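Local structure of esterase (Pelagibacterium halotolerans, 5DWD) at residues V45-L57 with N77-W91. The protein probably hydrolyses carboxylic esters, as a carboxylesterase of the alpha/beta-hydrolase superfamily. Numbering follows the deposited sequence.
With GOL (glycerol), chain D.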
loop_
_atom_site.group_PDB
_atom_site.type_symbol
_atom_site.label_atom_id
_atom_site.label_comp_id
_atom_site.label_asym_id
_atom_site.label_seq_id
_atom_site.Cartn_x
_atom_site.Cartn_y
_atom_site.Cartn_z
ATOM N N VAL B 45 6.603 3.363 16.532
ATOM C CA VAL B 45 7.697 2.592 17.094
ATOM C C VAL B 45 8.982 3.224 16.546
ATOM O O VAL B 45 9.142 3.347 15.323
ATOM C CB VAL B 45 7.607 1.129 16.661
ATOM C CG1 VAL B 45 8.748 0.332 17.140
ATOM C CG2 VAL B 45 6.285 0.527 17.199
ATOM N N LEU B 46 9.879 3.538 17.454
ATOM C CA LEU B 46 11.127 4.219 17.107
ATOM C C LEU B 46 12.291 3.306 17.327
ATOM O O LEU B 46 12.474 2.829 18.401
ATOM C CB LEU B 46 11.318 5.443 18.046
ATOM C CG LEU B 46 10.196 6.454 18.028
ATOM C CD1 LEU B 46 10.088 7.227 19.326
ATOM C CD2 LEU B 46 10.389 7.434 16.871
ATOM N N LEU B 47 13.132 3.123 16.298
ATOM C CA LEU B 47 14.234 2.144 16.317
ATOM C C LEU B 47 15.565 2.901 16.264
ATOM O O LEU B 47 15.892 3.558 15.226
ATOM C CB LEU B 47 14.120 1.150 15.181
ATOM C CG LEU B 47 12.788 0.395 15.011
ATOM C CD1 LEU B 47 12.890 -0.557 13.822
ATOM C CD2 LEU B 47 12.492 -0.370 16.307
ATOM N N HIS B 48 16.327 2.742 17.339
ATOM C CA HIS B 48 17.668 3.424 17.446
ATOM C C HIS B 48 18.764 2.840 16.562
ATOM O O HIS B 48 18.649 1.718 16.016
ATOM C CB HIS B 48 18.108 3.500 18.899
ATOM C CG HIS B 48 18.450 2.179 19.490
ATOM N ND1 HIS B 48 19.621 1.520 19.168
ATOM C CD2 HIS B 48 17.770 1.347 20.325
ATOM C CE1 HIS B 48 19.697 0.383 19.839
ATOM N NE2 HIS B 48 18.559 0.222 20.497
ATOM N N GLY B 49 19.853 3.610 16.433
ATOM C CA GLY B 49 21.003 3.180 15.667
ATOM C C GLY B 49 21.995 2.378 16.469
ATOM O O GLY B 49 21.877 2.177 17.687
ATOM N N TYR B 50 23.060 1.946 15.781
ATOM C CA TYR B 50 24.095 1.168 16.395
ATOM C C TYR B 50 24.813 1.956 17.456
ATOM O O TYR B 50 25.230 3.087 17.231
ATOM C CB TYR B 50 25.114 0.764 15.316
ATOM C CG TYR B 50 26.296 -0.046 15.780
ATOM C CD1 TYR B 50 26.200 -1.500 15.840
ATOM C CD2 TYR B 50 27.473 0.523 16.122
ATOM C CE1 TYR B 50 27.301 -2.255 16.265
ATOM C CE2 TYR B 50 28.608 -0.272 16.522
ATOM C CZ TYR B 50 28.486 -1.630 16.612
ATOM O OH TYR B 50 29.597 -2.405 17.013
ATOM N N GLY B 51 24.824 1.430 18.680
ATOM C CA GLY B 51 25.448 2.031 19.815
ATOM C C GLY B 51 24.611 3.032 20.591
ATOM O O GLY B 51 25.117 3.579 21.574
ATOM N N SER B 52 23.331 3.131 20.196
ATOM C CA SER B 52 22.363 4.025 20.834
ATOM C C SER B 52 21.435 3.191 21.682
ATOM O O SER B 52 21.815 2.084 22.064
ATOM C CB SER B 52 21.706 4.857 19.747
ATOM O OG SER B 52 20.713 5.725 20.230
ATOM N N ASP B 53 20.273 3.747 22.009
ATOM C CA ASP B 53 19.320 3.071 22.864
ATOM C C ASP B 53 17.957 3.716 22.718
ATOM O O ASP B 53 17.805 4.741 22.065
ATOM C CB ASP B 53 19.774 3.032 24.326
ATOM C CG ASP B 53 19.789 4.328 25.024
ATOM O OD1 ASP B 53 19.371 5.388 24.595
ATOM O OD2 ASP B 53 20.371 4.371 26.157
ATOM N N GLY B 54 16.953 3.083 23.301
ATOM C CA GLY B 54 15.640 3.655 23.214
ATOM C C GLY B 54 15.453 5.001 23.892
ATOM O O GLY B 54 14.673 5.814 23.383
ATOM N N ARG B 55 16.133 5.245 25.016
ATOM C CA ARG B 55 16.120 6.463 25.690
ATOM C C ARG B 55 16.525 7.630 24.803
ATOM O O ARG B 55 15.981 8.745 24.859
ATOM C CB ARG B 55 16.973 6.343 26.948
ATOM C CG ARG B 55 17.168 7.606 27.728
ATOM C CD ARG B 55 18.165 7.357 28.862
ATOM N NE ARG B 55 18.598 8.606 29.468
ATOM C CZ ARG B 55 17.894 9.350 30.327
ATOM N NH1 ARG B 55 16.662 9.003 30.731
ATOM N NH2 ARG B 55 18.437 10.479 30.793
ATOM N N ASP B 56 17.445 7.370 23.900
ATOM C CA ASP B 56 17.811 8.386 22.957
ATOM C C ASP B 56 16.653 8.748 21.999
ATOM O O ASP B 56 16.431 9.907 21.707
ATOM C CB ASP B 56 18.996 7.919 22.058
ATOM C CG ASP B 56 20.353 7.950 22.749
ATOM O OD1 ASP B 56 20.569 8.644 23.780
ATOM O OD2 ASP B 56 21.269 7.283 22.190
ATOM N N LEU B 57 16.046 7.729 21.472
ATOM C CA LEU B 57 15.054 7.891 20.377
ATOM C C LEU B 57 13.734 8.302 20.898
ATOM O O LEU B 57 12.922 8.807 20.109
ATOM C CB LEU B 57 14.871 6.616 19.601
ATOM C CG LEU B 57 15.619 6.445 18.336
ATOM C CD1 LEU B 57 14.962 7.153 17.204
ATOM C CD2 LEU B 57 17.101 6.779 18.529
ATOM N N ASN B 77 14.856 -0.941 23.271
ATOM C CA ASN B 77 16.288 -1.211 23.174
ATOM C C ASN B 77 16.500 -2.432 22.267
ATOM O O ASN B 77 15.791 -3.423 22.397
ATOM C CB ASN B 77 16.899 -1.471 24.524
ATOM C CG ASN B 77 16.793 -0.311 25.446
ATOM O OD1 ASN B 77 17.071 0.867 25.073
ATOM N ND2 ASN B 77 16.481 -0.608 26.722
ATOM N N ALA B 78 17.505 -2.387 21.372
ATOM C CA ALA B 78 17.847 -3.503 20.557
ATOM C C ALA B 78 18.328 -4.656 21.474
ATOM O O ALA B 78 18.715 -4.419 22.610
ATOM C CB ALA B 78 18.927 -3.080 19.574
ATOM N N PRO B 79 18.317 -5.876 20.931
ATOM C CA PRO B 79 18.422 -7.012 21.763
ATOM C C PRO B 79 19.813 -7.366 22.289
ATOM O O PRO B 79 19.945 -8.229 23.133
ATOM C CB PRO B 79 17.893 -8.135 20.856
ATOM C CG PRO B 79 18.040 -7.646 19.462
ATOM C CD PRO B 79 17.796 -6.197 19.592
ATOM N N HIS B 80 20.844 -6.743 21.782
ATOM C CA HIS B 80 22.199 -7.087 22.165
ATOM C C HIS B 80 22.961 -5.856 22.605
ATOM O O HIS B 80 22.809 -4.767 22.026
ATOM C CB HIS B 80 22.879 -7.577 20.913
ATOM C CG HIS B 80 22.137 -8.653 20.186
ATOM N ND1 HIS B 80 22.033 -9.942 20.666
ATOM C CD2 HIS B 80 21.455 -8.629 19.010
ATOM C CE1 HIS B 80 21.317 -10.671 19.820
ATOM N NE2 HIS B 80 20.965 -9.900 18.804
ATOM N N VAL B 81 23.875 -6.002 23.558
ATOM C CA VAL B 81 24.813 -4.931 23.872
ATOM C C VAL B 81 25.657 -4.652 22.649
ATOM O O VAL B 81 26.107 -5.550 21.898
ATOM C CB VAL B 81 25.696 -5.314 25.081
ATOM C CG1 VAL B 81 26.805 -4.322 25.342
ATOM C CG2 VAL B 81 24.816 -5.512 26.318
ATOM N N CYS B 82 25.912 -3.374 22.426
ATOM C CA CYS B 82 26.692 -2.957 21.279
ATOM C C CYS B 82 28.165 -3.323 21.441
ATOM O O CYS B 82 28.797 -2.947 22.449
ATOM C CB CYS B 82 26.578 -1.455 21.084
ATOM S SG CYS B 82 27.587 -0.810 19.727
ATOM N N GLY B 83 28.695 -4.069 20.481
ATOM C CA GLY B 83 30.122 -4.497 20.592
ATOM C C GLY B 83 31.143 -3.374 20.709
ATOM O O GLY B 83 32.237 -3.587 21.329
ATOM N N GLY B 84 30.800 -2.191 20.180
ATOM C CA GLY B 84 31.645 -1.021 20.161
ATOM C C GLY B 84 31.363 -0.028 21.263
ATOM O O GLY B 84 32.174 0.860 21.501
ATOM N N ASN B 85 30.246 -0.186 21.975
ATOM C CA ASN B 85 29.850 0.767 22.996
ATOM C C ASN B 85 29.060 0.008 24.026
ATOM O O ASN B 85 27.817 -0.181 23.861
ATOM C CB ASN B 85 29.009 1.979 22.475
ATOM C CG ASN B 85 28.451 2.811 23.602
ATOM O OD1 ASN B 85 29.000 2.794 24.706
ATOM N ND2 ASN B 85 27.372 3.560 23.353
ATOM N N PRO B 86 29.718 -0.435 25.081
ATOM C CA PRO B 86 29.018 -1.293 26.042
ATOM C C PRO B 86 27.873 -0.612 26.811
ATOM O O PRO B 86 27.117 -1.305 27.498
ATOM C CB PRO B 86 30.150 -1.686 27.011
ATOM C CG PRO B 86 31.137 -0.615 26.927
ATOM C CD PRO B 86 31.117 -0.199 25.464
ATOM N N PHE B 87 27.727 0.715 26.656
ATOM C CA PHE B 87 26.634 1.450 27.264
ATOM C C PHE B 87 25.412 1.564 26.363
ATOM O O PHE B 87 24.346 2.088 26.815
ATOM C CB PHE B 87 27.089 2.843 27.682
ATOM C CG PHE B 87 28.234 2.843 28.618
ATOM C CD1 PHE B 87 27.974 2.610 29.963
ATOM C CD2 PHE B 87 29.563 3.016 28.202
ATOM C CE1 PHE B 87 29.009 2.589 30.863
ATOM C CE2 PHE B 87 30.592 2.969 29.091
ATOM C CZ PHE B 87 30.296 2.754 30.456
ATOM N N GLY B 88 25.503 1.071 25.135
ATOM C CA GLY B 88 24.379 1.056 24.198
ATOM C C GLY B 88 24.076 -0.326 23.669
ATOM O O GLY B 88 24.635 -1.334 24.177
ATOM N N TYR B 89 23.282 -0.350 22.638
ATOM C CA TYR B 89 22.752 -1.576 22.066
ATOM C C TYR B 89 22.962 -1.653 20.556
ATOM O O TYR B 89 23.184 -0.603 19.887
ATOM C CB TYR B 89 21.243 -1.671 22.374
ATOM C CG TYR B 89 20.949 -1.706 23.858
ATOM C CD1 TYR B 89 21.144 -2.850 24.625
ATOM C CD2 TYR B 89 20.629 -0.506 24.506
ATOM C CE1 TYR B 89 20.866 -2.826 25.994
ATOM C CE2 TYR B 89 20.361 -0.458 25.878
ATOM C CZ TYR B 89 20.513 -1.630 26.607
ATOM O OH TYR B 89 20.300 -1.616 27.935
ATOM N N GLU B 90 22.877 -2.858 20.003
ATOM C CA GLU B 90 22.940 -3.082 18.573
ATOM C C GLU B 90 21.855 -4.020 18.129
ATOM O O GLU B 90 21.489 -4.952 18.907
ATOM C CB GLU B 90 24.336 -3.629 18.131
ATOM C CG GLU B 90 24.654 -5.005 18.759
ATOM C CD GLU B 90 26.045 -5.539 18.522
ATOM O OE1 GLU B 90 26.979 -4.722 18.408
ATOM O OE2 GLU B 90 26.169 -6.826 18.459
ATOM N N TRP B 91 21.284 -3.789 16.942
ATOM C CA TRP B 91 20.350 -4.732 16.373
ATOM C C TRP B 91 21.128 -5.970 15.915
ATOM O O TRP B 91 20.603 -7.095 15.900
ATOM C CB TRP B 91 19.526 -4.091 15.209
ATOM C CG TRP B 91 18.675 -3.013 15.686
ATOM C CD1 TRP B 91 18.954 -1.643 15.690
ATOM C CD2 TRP B 91 17.429 -3.175 16.371
ATOM N NE1 TRP B 91 17.941 -1.017 16.343
ATOM C CE2 TRP B 91 17.011 -1.900 16.782
ATOM C CE3 TRP B 91 16.641 -4.288 16.695
ATOM C CZ2 TRP B 91 15.837 -1.692 17.500
ATOM C CZ3 TRP B 91 15.456 -4.079 17.414
ATOM C CH2 TRP B 91 15.068 -2.792 17.802
HETATM C C1 GOL D . 25.928 6.715 24.858
HETATM O O1 GOL D . 26.172 5.353 25.285
HETATM C C2 GOL D . 24.412 6.944 24.947
HETATM O O2 GOL D . 23.743 6.689 26.170
HETATM C C3 GOL D . 23.748 6.244 23.765
HETATM O O3 GOL D . 23.756 7.216 22.664
HETATM O O HOH W 1 29.211 -4.912 16.997
HETATM O O HOH W 2 22.002 3.188 27.676
HETATM O O HOH W 3 17.119 2.938 26.703
#
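N77 OD1 is gripped twice: G54 N, in the first turn of the helix, donates to it at 2.8 Å, and a water that also accepts from R55 N donates to it. One residue on, A78 N donates a hydrogen bond to H48 NE2 at 2.9 Å, about 18° out of the imidazole plane. H48 ND1 donates to G49 O, 2.8 Å away, so both nitrogens are engaged and the ring cannot easily turn; with CG between the backbone N and the carbonyl carbon (chi1 69°), it is set between backbone atoms S52 C and D53 CA on one face and W91 NE1 on the other. With an alanine in place of this histidine, A78 N would probably be left without its acceptor and a gap would open beside W91. W91 NE1 in turn donates to H48 O at 2.8 Å. Further along, backbone bonds from G51 N to Y89 O and from Y89 N to S52 O tie the loop to the hairpin, while N85 ND2 reaches a lone pair of G51 O and also donates to a glycerol. C82 SG sits over the Y50 ring face, 3.5 Å from its centroid. Y50, G84 and N85 line the pocket where a polyether, probably from the crystallisation liquor, is bound. The contact thus lays the small hairpin of strands 80-82 and 89-90 over the loop joining strand 42-47 to helix 54-65, with L47 and W91 packing on helix 140-149.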